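Local coordinates for AAA ATPase, central region (Enterococcus faecium, PDB 2R9G), which probably acts as an ATP-hydrolysing AAA+ protein of the MgsA family, of which this is the largely helical C-terminal fragment, at residues 115-120 against 170-175. Residues are numbered along the deposited sequence; the frame is centred on the assembly and turned at random.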
ATOM      1  N   LEU C 115       3.226  28.554   0.573  1.00 39.97           N
ATOM      2  CA  LEU C 115       4.648  28.903   0.607  1.00 40.38           C
ATOM      3  C   LEU C 115       4.884  30.328   0.113  1.00 43.39           C
ATOM      4  O   LEU C 115       5.802  31.000   0.578  1.00 42.64           O
ATOM      5  CB  LEU C 115       5.468  27.913  -0.232  1.00 37.46           C
ATOM      6  CG  LEU C 115       5.927  26.624   0.458  1.00 36.82           C
ATOM      7  CD1 LEU C 115       6.287  25.528  -0.537  1.00 35.86           C
ATOM      8  CD2 LEU C 115       7.089  26.904   1.403  1.00 30.95           C
ATOM      9  N   ALA C 116       4.042  30.771  -0.824  1.00 43.94           N
ATOM     10  CA  ALA C 116       4.101  32.121  -1.379  1.00 45.30           C
ATOM     11  C   ALA C 116       3.830  33.187  -0.319  1.00 46.46           C
ATOM     12  O   ALA C 116       4.527  34.203  -0.267  1.00 46.34           O
ATOM     13  CB  ALA C 116       3.125  32.258  -2.536  1.00 44.13           C
ATOM     14  N   ASP C 117       2.834  32.937   0.531  1.00 46.93           N
ATOM     15  CA  ASP C 117       2.489  33.838   1.634  1.00 47.41           C
ATOM     16  C   ASP C 117       3.596  33.981   2.678  1.00 48.76           C
ATOM     17  O   ASP C 117       3.761  35.050   3.251  1.00 52.69           O
ATOM     18  CB  ASP C 117       1.198  33.386   2.320  1.00 45.28           C
ATOM     19  CG  ASP C 117      -0.049  33.801   1.562  1.00 49.20           C
ATOM     20  OD1 ASP C 117       0.070  34.313   0.425  1.00 52.08           O
ATOM     21  OD2 ASP C 117      -1.160  33.613   2.108  1.00 43.07           O
ATOM     22  N   ILE C 118       4.347  32.910   2.923  1.00 47.97           N
ATOM     23  CA  ILE C 118       5.450  32.939   3.896  1.00 48.58           C
ATOM     24  C   ILE C 118       6.652  33.730   3.391  1.00 52.98           C
ATOM     25  O   ILE C 118       7.204  34.561   4.120  1.00 53.25           O
ATOM     26  CB  ILE C 118       5.871  31.518   4.307  1.00 45.20           C
ATOM     27  CG1 ILE C 118       4.819  30.950   5.245  1.00 44.59           C
ATOM     28  CG2 ILE C 118       7.252  31.495   4.989  1.00 40.15           C
ATOM     29  CD1 ILE C 118       4.836  29.506   5.286  1.00 34.37           C
ATOM     30  N   ARG C 119       7.031  33.480   2.139  1.00 56.39           N
ATOM     31  CA  ARG C 119       8.202  34.104   1.534  1.00 59.71           C
ATOM     32  C   ARG C 119       8.004  35.606   1.335  1.00 62.11           C
ATOM     33  O   ARG C 119       8.967  36.377   1.375  1.00 62.71           O
ATOM     34  CB  ARG C 119       8.544  33.408   0.219  1.00 60.29           C
ATOM     35  CG  ARG C 119       9.164  32.036   0.428  1.00 63.18           C
ATOM     36  CD  ARG C 119       9.031  31.175  -0.805  1.00 64.68           C
ATOM     37  NE  ARG C 119       9.600  29.844  -0.608  1.00 64.65           N
ATOM     38  CZ  ARG C 119       9.390  28.807  -1.416  1.00 62.70           C
ATOM     39  NH1 ARG C 119       8.614  28.933  -2.485  1.00 54.68           N
ATOM     40  NH2 ARG C 119       9.957  27.638  -1.148  1.00 62.37           N
ATOM     41  N   GLU C 120       6.744  36.006   1.157  1.00 61.38           N
ATOM     42  CA  GLU C 120       6.353  37.410   1.079  1.00 62.44           C
ATOM     43  C   GLU C 120       6.092  38.035   2.457  1.00 62.07           C
ATOM     44  O   GLU C 120       5.680  39.193   2.551  1.00 58.89           O
ATOM     45  CB  GLU C 120       5.119  37.557   0.191  1.00 61.89           C
ATOM     46  CG  GLU C 120       5.388  37.303  -1.281  1.00 68.33           C
ATOM     47  CD  GLU C 120       4.132  36.933  -2.049  1.00 75.05           C
ATOM     48  OE1 GLU C 120       3.054  37.492  -1.748  1.00 73.57           O
ATOM     49  OE2 GLU C 120       4.228  36.080  -2.958  1.00 76.68           O
ATOM     50  N   ALA C 170      -7.216  33.174   4.509  1.00 55.33           N
ATOM     51  CA  ALA C 170      -6.462  32.470   3.464  1.00 52.76           C
ATOM     52  C   ALA C 170      -7.150  31.184   3.022  1.00 52.14           C
ATOM     53  O   ALA C 170      -7.596  30.386   3.848  1.00 54.30           O
ATOM     54  CB  ALA C 170      -5.043  32.174   3.925  1.00 49.61           C
ATOM     55  N   GLN C 171      -7.248  31.002   1.711  1.00 50.16           N
ATOM     56  CA  GLN C 171      -7.779  29.777   1.142  1.00 49.68           C
ATOM     57  C   GLN C 171      -6.810  29.286   0.078  1.00 46.49           C
ATOM     58  O   GLN C 171      -6.713  29.863  -1.008  1.00 48.35           O
ATOM     59  CB  GLN C 171      -9.174  30.006   0.556  1.00 51.84           C
ATOM     60  CG  GLN C 171      -9.826  28.751  -0.016  1.00 54.09           C
ATOM     61  CD  GLN C 171     -11.268  28.967  -0.449  1.00 57.04           C
ATOM     62  OE1 GLN C 171     -11.954  29.866   0.039  1.00 61.63           O
ATOM     63  NE2 GLN C 171     -11.736  28.128  -1.364  1.00 60.13           N
ATOM     64  N   TYR C 172      -6.085  28.225   0.413  1.00 41.74           N
ATOM     65  CA  TYR C 172      -5.075  27.658  -0.479  1.00 38.00           C
ATOM     66  C   TYR C 172      -5.616  26.509  -1.318  1.00 37.36           C
ATOM     67  O   TYR C 172      -5.262  26.373  -2.489  1.00 36.33           O
ATOM     68  CB  TYR C 172      -3.875  27.181   0.326  1.00 32.10           C
ATOM     69  CG  TYR C 172      -3.252  28.255   1.188  1.00 34.42           C
ATOM     70  CD1 TYR C 172      -2.866  29.476   0.642  1.00 32.20           C
ATOM     71  CD2 TYR C 172      -3.042  28.044   2.552  1.00 31.77           C
ATOM     72  CE1 TYR C 172      -2.296  30.463   1.430  1.00 34.73           C
ATOM     73  CE2 TYR C 172      -2.470  29.019   3.348  1.00 34.03           C
ATOM     74  CZ  TYR C 172      -2.097  30.228   2.779  1.00 36.79           C
ATOM     75  OH  TYR C 172      -1.535  31.207   3.565  1.00 33.69           O
ATOM     76  N   TYR C 173      -6.475  25.692  -0.711  1.00 31.35           N
ATOM     77  CA  TYR C 173      -6.935  24.477  -1.333  1.00 29.55           C
ATOM     78  C   TYR C 173      -8.248  24.677  -2.069  1.00 32.06           C
ATOM     79  O   TYR C 173      -9.270  25.030  -1.475  1.00 29.19           O
ATOM     80  CB  TYR C 173      -7.040  23.341  -0.305  1.00 31.60           C
ATOM     81  CG  TYR C 173      -7.538  22.033  -0.890  1.00 31.06           C
ATOM     82  CD1 TYR C 173      -6.819  21.375  -1.892  1.00 29.35           C
ATOM     83  CD2 TYR C 173      -8.723  21.455  -0.441  1.00 27.48           C
ATOM     84  CE1 TYR C 173      -7.274  20.183  -2.438  1.00 33.91           C
ATOM     85  CE2 TYR C 173      -9.191  20.257  -0.980  1.00 29.17           C
ATOM     86  CZ  TYR C 173      -8.460  19.629  -1.979  1.00 31.55           C
ATOM     87  OH  TYR C 173      -8.902  18.445  -2.524  1.00 36.76           O
ATOM     88  N   GLN C 174      -8.200  24.470  -3.375  1.00 34.55           N
ATOM     89  CA  GLN C 174      -9.412  24.416  -4.173  1.00 40.20           C
ATOM     90  C   GLN C 174      -9.547  23.011  -4.739  1.00 39.03           C
ATOM     91  O   GLN C 174      -8.820  22.630  -5.668  1.00 39.81           O
ATOM     92  CB  GLN C 174      -9.461  25.513  -5.250  1.00 41.66           C
ATOM     93  CG  GLN C 174      -8.140  26.225  -5.512  1.00 53.90           C
ATOM     94  CD  GLN C 174      -8.320  27.698  -5.869  1.00 61.27           C
ATOM     95  OE1 GLN C 174      -7.764  28.179  -6.855  1.00 63.94           O
ATOM     96  NE2 GLN C 174      -9.096  28.419  -5.061  1.00 62.60           N
ATOM     97  N   PRO C 175     -10.463  22.223  -4.148  1.00 37.83           N
ATOM     98  CA  PRO C 175     -10.676  20.826  -4.503  1.00 36.62           C
ATOM     99  C   PRO C 175     -11.136  20.640  -5.936  1.00 37.81           C
ATOM    100  O   PRO C 175     -11.793  21.515  -6.509  1.00 39.77           O
ATOM    101  CB  PRO C 175     -11.774  20.384  -3.540  1.00 36.01           C
ATOM    102  CG  PRO C 175     -12.418  21.620  -3.081  1.00 33.97           C
ATOM    103  CD  PRO C 175     -11.361  22.653  -3.063  1.00 35.53           C
TER
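Tyr172 and Asp117 show how one polar pair can tie an extended loop to the last turn of a helix. The phenol reaches the carboxylate edge-on: Asp117 OD2 lies near the ring plane, 2.8 Å from Tyr172 OH and 3.4 Å from Tyr172 CE1. The separation suits a hydrogen bond from the hydroxyl, though where its proton points is not settled. Carboxylate and ring planes stand 68° apart, so the two groups meet without stacking. With CG anti to its carbonyl carbon (chi1 -56°), Tyr172 carries its ring along the flank of helix 106-119 toward the C-terminal turn, against Ala110, Ala113 and Ala114, and this buried side is the snug one. Here the long irregular segment that separates helix 106-119 from helix 180-195 in the MgsA-type C-terminal region returns to the earlier helix. His35 of the second subunit also packs on Tyr172, while Asp31 of that subunit accepts a hydrogen bond from the Tyr172 backbone N, placing the ring beside a subunit interface. Lys122 and Leu167 flank the Asp117 end. Beyond it the contact is loose: Arg119 and Glu120 are exposed and do not touch 170-175, and the two segments bury just 91 Å² between them.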